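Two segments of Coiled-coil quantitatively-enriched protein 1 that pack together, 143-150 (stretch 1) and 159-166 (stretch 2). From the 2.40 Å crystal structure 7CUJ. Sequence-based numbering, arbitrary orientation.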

ATOM      1  N   ASN A 143      18.464 -40.690 -13.705  1.00 86.15           N
ATOM      2  CA  ASN A 143      18.122 -42.022 -14.190  1.00 87.62           C
ATOM      3  C   ASN A 143      16.703 -42.410 -13.773  1.00 82.75           C
ATOM      4  O   ASN A 143      16.493 -43.486 -13.214  1.00 82.09           O
ATOM      5  CB  ASN A 143      19.138 -43.090 -13.763  1.00 91.87           C
ATOM      6  CG  ASN A 143      20.520 -42.889 -14.344  1.00 97.39           C
ATOM      7  OD1 ASN A 143      20.668 -42.429 -15.474  1.00101.02           O
ATOM      8  ND2 ASN A 143      21.541 -43.243 -13.580  1.00100.37           N
ATOM      9  N   ILE A 144      15.736 -41.527 -14.054  1.00 77.90           N
ATOM     10  CA  ILE A 144      14.325 -41.827 -13.859  1.00 72.31           C
ATOM     11  C   ILE A 144      13.617 -41.666 -15.202  1.00 71.56           C
ATOM     12  O   ILE A 144      13.761 -40.638 -15.862  1.00 69.07           O
ATOM     13  CB  ILE A 144      13.700 -40.945 -12.753  1.00 68.13           C
ATOM     14  CG1 ILE A 144      14.454 -41.066 -11.425  1.00 66.54           C
ATOM     15  CG2 ILE A 144      12.216 -41.249 -12.584  1.00 66.12           C
ATOM     16  CD1 ILE A 144      14.215 -39.923 -10.462  1.00 61.86           C
ATOM     17  N   ASP A 145      12.857 -42.697 -15.593  1.00 72.53           N
ATOM     18  CA  ASP A 145      12.188 -42.742 -16.884  1.00 72.50           C
ATOM     19  C   ASP A 145      10.978 -41.807 -16.870  1.00 70.65           C
ATOM     20  O   ASP A 145       9.843 -42.247 -16.685  1.00 69.54           O
ATOM     21  CB  ASP A 145      11.857 -44.184 -17.287  1.00 73.73           C
ATOM     22  CG  ASP A 145      11.159 -44.316 -18.632  1.00 75.48           C
ATOM     23  OD1 ASP A 145      11.327 -43.414 -19.478  1.00 75.84           O
ATOM     24  OD2 ASP A 145      10.451 -45.321 -18.824  1.00 76.80           O
ATOM     25  N   ALA A 146      11.242 -40.513 -17.083  1.00 69.40           N
ATOM     26  CA  ALA A 146      10.222 -39.475 -17.060  1.00 66.05           C
ATOM     27  C   ALA A 146      10.172 -38.772 -18.414  1.00 66.58           C
ATOM     28  O   ALA A 146      11.202 -38.648 -19.072  1.00 67.73           O
ATOM     29  CB  ALA A 146      10.537 -38.496 -15.957  1.00 62.54           C
ATOM     30  N   GLU A 147       8.978 -38.308 -18.817  1.00 65.99           N
ATOM     31  CA  GLU A 147       8.827 -37.577 -20.070  1.00 70.74           C
ATOM     32  C   GLU A 147       7.518 -36.782 -20.090  1.00 65.53           C
ATOM     33  O   GLU A 147       6.580 -37.102 -19.367  1.00 63.81           O
ATOM     34  CB  GLU A 147       8.963 -38.529 -21.262  1.00 77.05           C
ATOM     35  CG  GLU A 147       9.976 -38.056 -22.295  1.00 83.13           C
ATOM     36  CD  GLU A 147      10.766 -39.152 -22.994  1.00 86.16           C
ATOM     37  OE1 GLU A 147      10.875 -40.257 -22.428  1.00 89.65           O
ATOM     38  OE2 GLU A 147      11.277 -38.894 -24.102  1.00 90.38           O
ATOM     39  N   LEU A 148       7.470 -35.746 -20.941  1.00 66.03           N
ATOM     40  CA  LEU A 148       6.345 -34.823 -21.035  1.00 64.44           C
ATOM     41  C   LEU A 148       5.162 -35.484 -21.740  1.00 67.64           C
ATOM     42  O   LEU A 148       5.347 -36.259 -22.678  1.00 70.75           O
ATOM     43  CB  LEU A 148       6.778 -33.564 -21.799  1.00 62.11           C
ATOM     44  CG  LEU A 148       7.716 -32.601 -21.071  1.00 60.16           C
ATOM     45  CD1 LEU A 148       8.347 -31.618 -22.047  1.00 58.67           C
ATOM     46  CD2 LEU A 148       6.984 -31.848 -19.967  1.00 57.12           C
ATOM     47  N   TRP A 149       3.946 -35.138 -21.292  1.00 64.71           N
ATOM     48  CA  TRP A 149       2.705 -35.551 -21.934  1.00 68.47           C
ATOM     49  C   TRP A 149       2.420 -34.669 -23.150  1.00 70.62           C
ATOM     50  O   TRP A 149       2.873 -33.526 -23.216  1.00 69.49           O
ATOM     51  CB  TRP A 149       1.539 -35.511 -20.934  1.00 67.14           C
ATOM     52  CG  TRP A 149       0.193 -35.765 -21.545  1.00 70.36           C
ATOM     53  CD1 TRP A 149      -0.761 -34.839 -21.856  1.00 71.45           C
ATOM     54  CD2 TRP A 149      -0.349 -37.041 -21.936  1.00 71.97           C
ATOM     55  NE1 TRP A 149      -1.858 -35.448 -22.405  1.00 74.50           N
ATOM     56  CE2 TRP A 149      -1.635 -36.798 -22.468  1.00 74.44           C
ATOM     57  CE3 TRP A 149       0.124 -38.357 -21.887  1.00 71.90           C
ATOM     58  CZ2 TRP A 149      -2.448 -37.825 -22.946  1.00 76.26           C
ATOM     59  CZ3 TRP A 149      -0.680 -39.372 -22.361  1.00 74.42           C
ATOM     60  CH2 TRP A 149      -1.948 -39.107 -22.882  1.00 76.87           C
ATOM     61  N   ALA A 150       1.658 -35.223 -24.104  1.00 74.25           N
ATOM     62  CA  ALA A 150       1.151 -34.499 -25.261  1.00 77.35           C
ATOM     63  C   ALA A 150      -0.045 -35.247 -25.845  1.00 82.28           C
ATOM     64  O   ALA A 150      -0.120 -36.472 -25.746  1.00 86.01           O
ATOM     65  CB  ALA A 150       2.243 -34.329 -26.292  1.00 75.99           C
ATOM     66  N   HIS A 159       3.254 -45.724 -20.018  1.00 86.56           N
ATOM     67  CA  HIS A 159       4.396 -46.567 -20.468  1.00 89.22           C
ATOM     68  C   HIS A 159       5.687 -46.166 -19.751  1.00 82.47           C
ATOM     69  O   HIS A 159       6.448 -47.042 -19.342  1.00 80.45           O
ATOM     70  CB  HIS A 159       4.520 -46.559 -22.001  1.00 95.53           C
ATOM     71  CG  HIS A 159       3.297 -47.019 -22.722  1.00105.62           C
ATOM     72  ND1 HIS A 159       2.822 -48.315 -22.627  1.00110.08           N
ATOM     73  CD2 HIS A 159       2.462 -46.373 -23.565  1.00108.55           C
ATOM     74  CE1 HIS A 159       1.741 -48.443 -23.371  1.00114.35           C
ATOM     75  NE2 HIS A 159       1.501 -47.264 -23.958  1.00114.11           N
ATOM     76  N   PRO A 160       6.003 -44.853 -19.596  1.00 77.95           N
ATOM     77  CA  PRO A 160       7.144 -44.420 -18.783  1.00 73.58           C
ATOM     78  C   PRO A 160       6.950 -44.668 -17.288  1.00 67.13           C
ATOM     79  O   PRO A 160       5.877 -45.083 -16.852  1.00 68.24           O
ATOM     80  CB  PRO A 160       7.235 -42.902 -19.023  1.00 71.77           C
ATOM     81  CG  PRO A 160       6.410 -42.653 -20.267  1.00 74.73           C
ATOM     82  CD  PRO A 160       5.332 -43.715 -20.244  1.00 76.95           C
ATOM     83  N   ALA A 161       8.010 -44.403 -16.513  1.00 61.56           N
ATOM     84  CA  ALA A 161       7.950 -44.474 -15.063  1.00 60.40           C
ATOM     85  C   ALA A 161       7.098 -43.328 -14.512  1.00 58.55           C
ATOM     86  O   ALA A 161       6.425 -43.503 -13.496  1.00 58.87           O
ATOM     87  CB  ALA A 161       9.343 -44.489 -14.479  1.00 57.45           C
ATOM     88  N   ILE A 162       7.117 -42.170 -15.193  1.00 57.37           N
ATOM     89  CA  ILE A 162       6.298 -41.019 -14.825  1.00 55.24           C
ATOM     90  C   ILE A 162       6.105 -40.087 -16.026  1.00 55.56           C
ATOM     91  O   ILE A 162       7.075 -39.645 -16.637  1.00 54.83           O
ATOM     92  CB  ILE A 162       6.861 -40.283 -13.583  1.00 53.16           C
ATOM     93  CG1 ILE A 162       6.020 -39.061 -13.202  1.00 51.07           C
ATOM     94  CG2 ILE A 162       8.332 -39.924 -13.751  1.00 53.52           C
ATOM     95  CD1 ILE A 162       6.198 -38.600 -11.768  1.00 47.92           C
ATOM     96  N   TRP A 163       4.835 -39.803 -16.356  1.00 56.14           N
ATOM     97  CA  TRP A 163       4.462 -38.725 -17.263  1.00 56.32           C
ATOM     98  C   TRP A 163       4.472 -37.400 -16.501  1.00 53.64           C
ATOM     99  O   TRP A 163       3.987 -37.337 -15.371  1.00 52.23           O
ATOM    100  CB  TRP A 163       3.069 -38.970 -17.861  1.00 59.56           C
ATOM    101  CG  TRP A 163       2.969 -40.025 -18.923  1.00 66.23           C
ATOM    102  CD1 TRP A 163       2.363 -41.243 -18.802  1.00 67.86           C
ATOM    103  CD2 TRP A 163       3.442 -39.949 -20.282  1.00 70.34           C
ATOM    104  NE1 TRP A 163       2.439 -41.935 -19.980  1.00 71.98           N
ATOM    105  CE2 TRP A 163       3.095 -41.169 -20.907  1.00 73.34           C
ATOM    106  CE3 TRP A 163       4.130 -38.985 -21.029  1.00 71.79           C
ATOM    107  CZ2 TRP A 163       3.415 -41.445 -22.236  1.00 76.61           C
ATOM    108  CZ3 TRP A 163       4.445 -39.259 -22.343  1.00 75.72           C
ATOM    109  CH2 TRP A 163       4.092 -40.472 -22.938  1.00 78.75           C
ATOM    110  N   ILE A 164       5.017 -36.347 -17.128  1.00 51.90           N
ATOM    111  CA  ILE A 164       4.933 -34.986 -16.612  1.00 49.21           C
ATOM    112  C   ILE A 164       3.980 -34.193 -17.502  1.00 49.72           C
ATOM    113  O   ILE A 164       4.292 -33.929 -18.662  1.00 50.56           O
ATOM    114  CB  ILE A 164       6.319 -34.307 -16.540  1.00 48.57           C
ATOM    115  CG1 ILE A 164       7.346 -35.127 -15.753  1.00 46.81           C
ATOM    116  CG2 ILE A 164       6.206 -32.880 -16.016  1.00 46.87           C
ATOM    117  CD1 ILE A 164       6.951 -35.427 -14.323  1.00 44.97           C
ATOM    118  N   CYS A 165       2.834 -33.793 -16.937  1.00 48.73           N
ATOM    119  CA  CYS A 165       1.774 -33.166 -17.710  1.00 51.98           C
ATOM    120  C   CYS A 165       1.562 -31.720 -17.267  1.00 51.19           C
ATOM    121  O   CYS A 165       1.423 -31.434 -16.078  1.00 49.87           O
ATOM    122  CB  CYS A 165       0.470 -33.943 -17.575  1.00 53.76           C
ATOM    123  SG  CYS A 165      -0.790 -33.448 -18.779  1.00 57.19           S
ATOM    124  N   VAL A 166       1.539 -30.814 -18.248  1.00 52.43           N
ATOM    125  CA  VAL A 166       1.171 -29.425 -18.035  1.00 51.57           C
ATOM    126  C   VAL A 166      -0.349 -29.364 -17.911  1.00 53.76           C
ATOM    127  O   VAL A 166      -1.058 -29.921 -18.744  1.00 55.44           O
ATOM    128  CB  VAL A 166       1.705 -28.533 -19.174  1.00 53.38           C
ATOM    129  CG1 VAL A 166       1.014 -27.180 -19.226  1.00 54.02           C
ATOM    130  CG2 VAL A 166       3.212 -28.358 -19.090  1.00 51.35           C
TER

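The two stretches lie side by side as parallel β-strands, residues 146-148 against 162-166, with axes that approach to 4.6 Å and N-to-C directions 27° apart. A146 pairs with I162, E147 with W163 and L148 with I164, and 621 Å² of surface is buried between them.

As usual for parallel strands, the hydrogen bonds fan out so that one residue reaches two partners on the other strand. E147 faces stretch 2 with both its polar backbone atoms: its N donates to I162 O (3.2 Å), and its O accepts from I164 N (2.8 Å), at 167° the straightest of the set. I164 continues the ladder, its O accepting from W149 N (2.9 Å). At the start of the ladder, D145 O receives two donors, I162 N at 3.1 Å and A161 N at 2.8 Å. The shorter of these is the weak one, because its N-H...O angle is only 124°; the hydrogen of A161 points well off the line to the oxygen. A second weak bond lies within stretch 1, from A146 N to I144 O (2.8 Å).

Three CA-H...O contacts supplement the ladder. I162 O, already bound to E147 N, lies 3.2 Å from A146 CA; I164 O is 3.3 Å from L148 CA; and E147 O is 3.4 Å from W163 CA. Each of these carbonyls thus takes one N-H bond and one CA-H contact from the other stretch.

Side chains alternate across the sheet. On the face carrying A146, L148, I162 and I164, the contacts are apolar: A146 CB meets I162 CG2 at 3.4 Å, and L148 CD2 approaches I164 CG2 at 4.2 Å. I144 CG2 adds a looser contact with I162 CG2 at 4.3 Å. The opposite face bears E147 and W163. The W163 side chain leans toward stretch 1, bringing its CZ3 to 3.2 Å from L148 O, which lies at the ring edge, near its plane.

Beyond the paired strand residues, W149 turns its CA-to-CB bond toward stretch 2 and presents its ring edge to the face of W163. The six-membered rings are nearly perpendicular, at 88°, with centroids 5.4 Å apart, so the positive C-H rim of one indole meets the π cloud of the other; W149 CE3 lies 4.0 Å from W163 CD2. The same indole also meets C165, whose SG sits 3.4 Å from W149 CD1 and approaches the five-membered ring obliquely. W149 NE1 is satisfied by a hydrogen bond elsewhere in the structure.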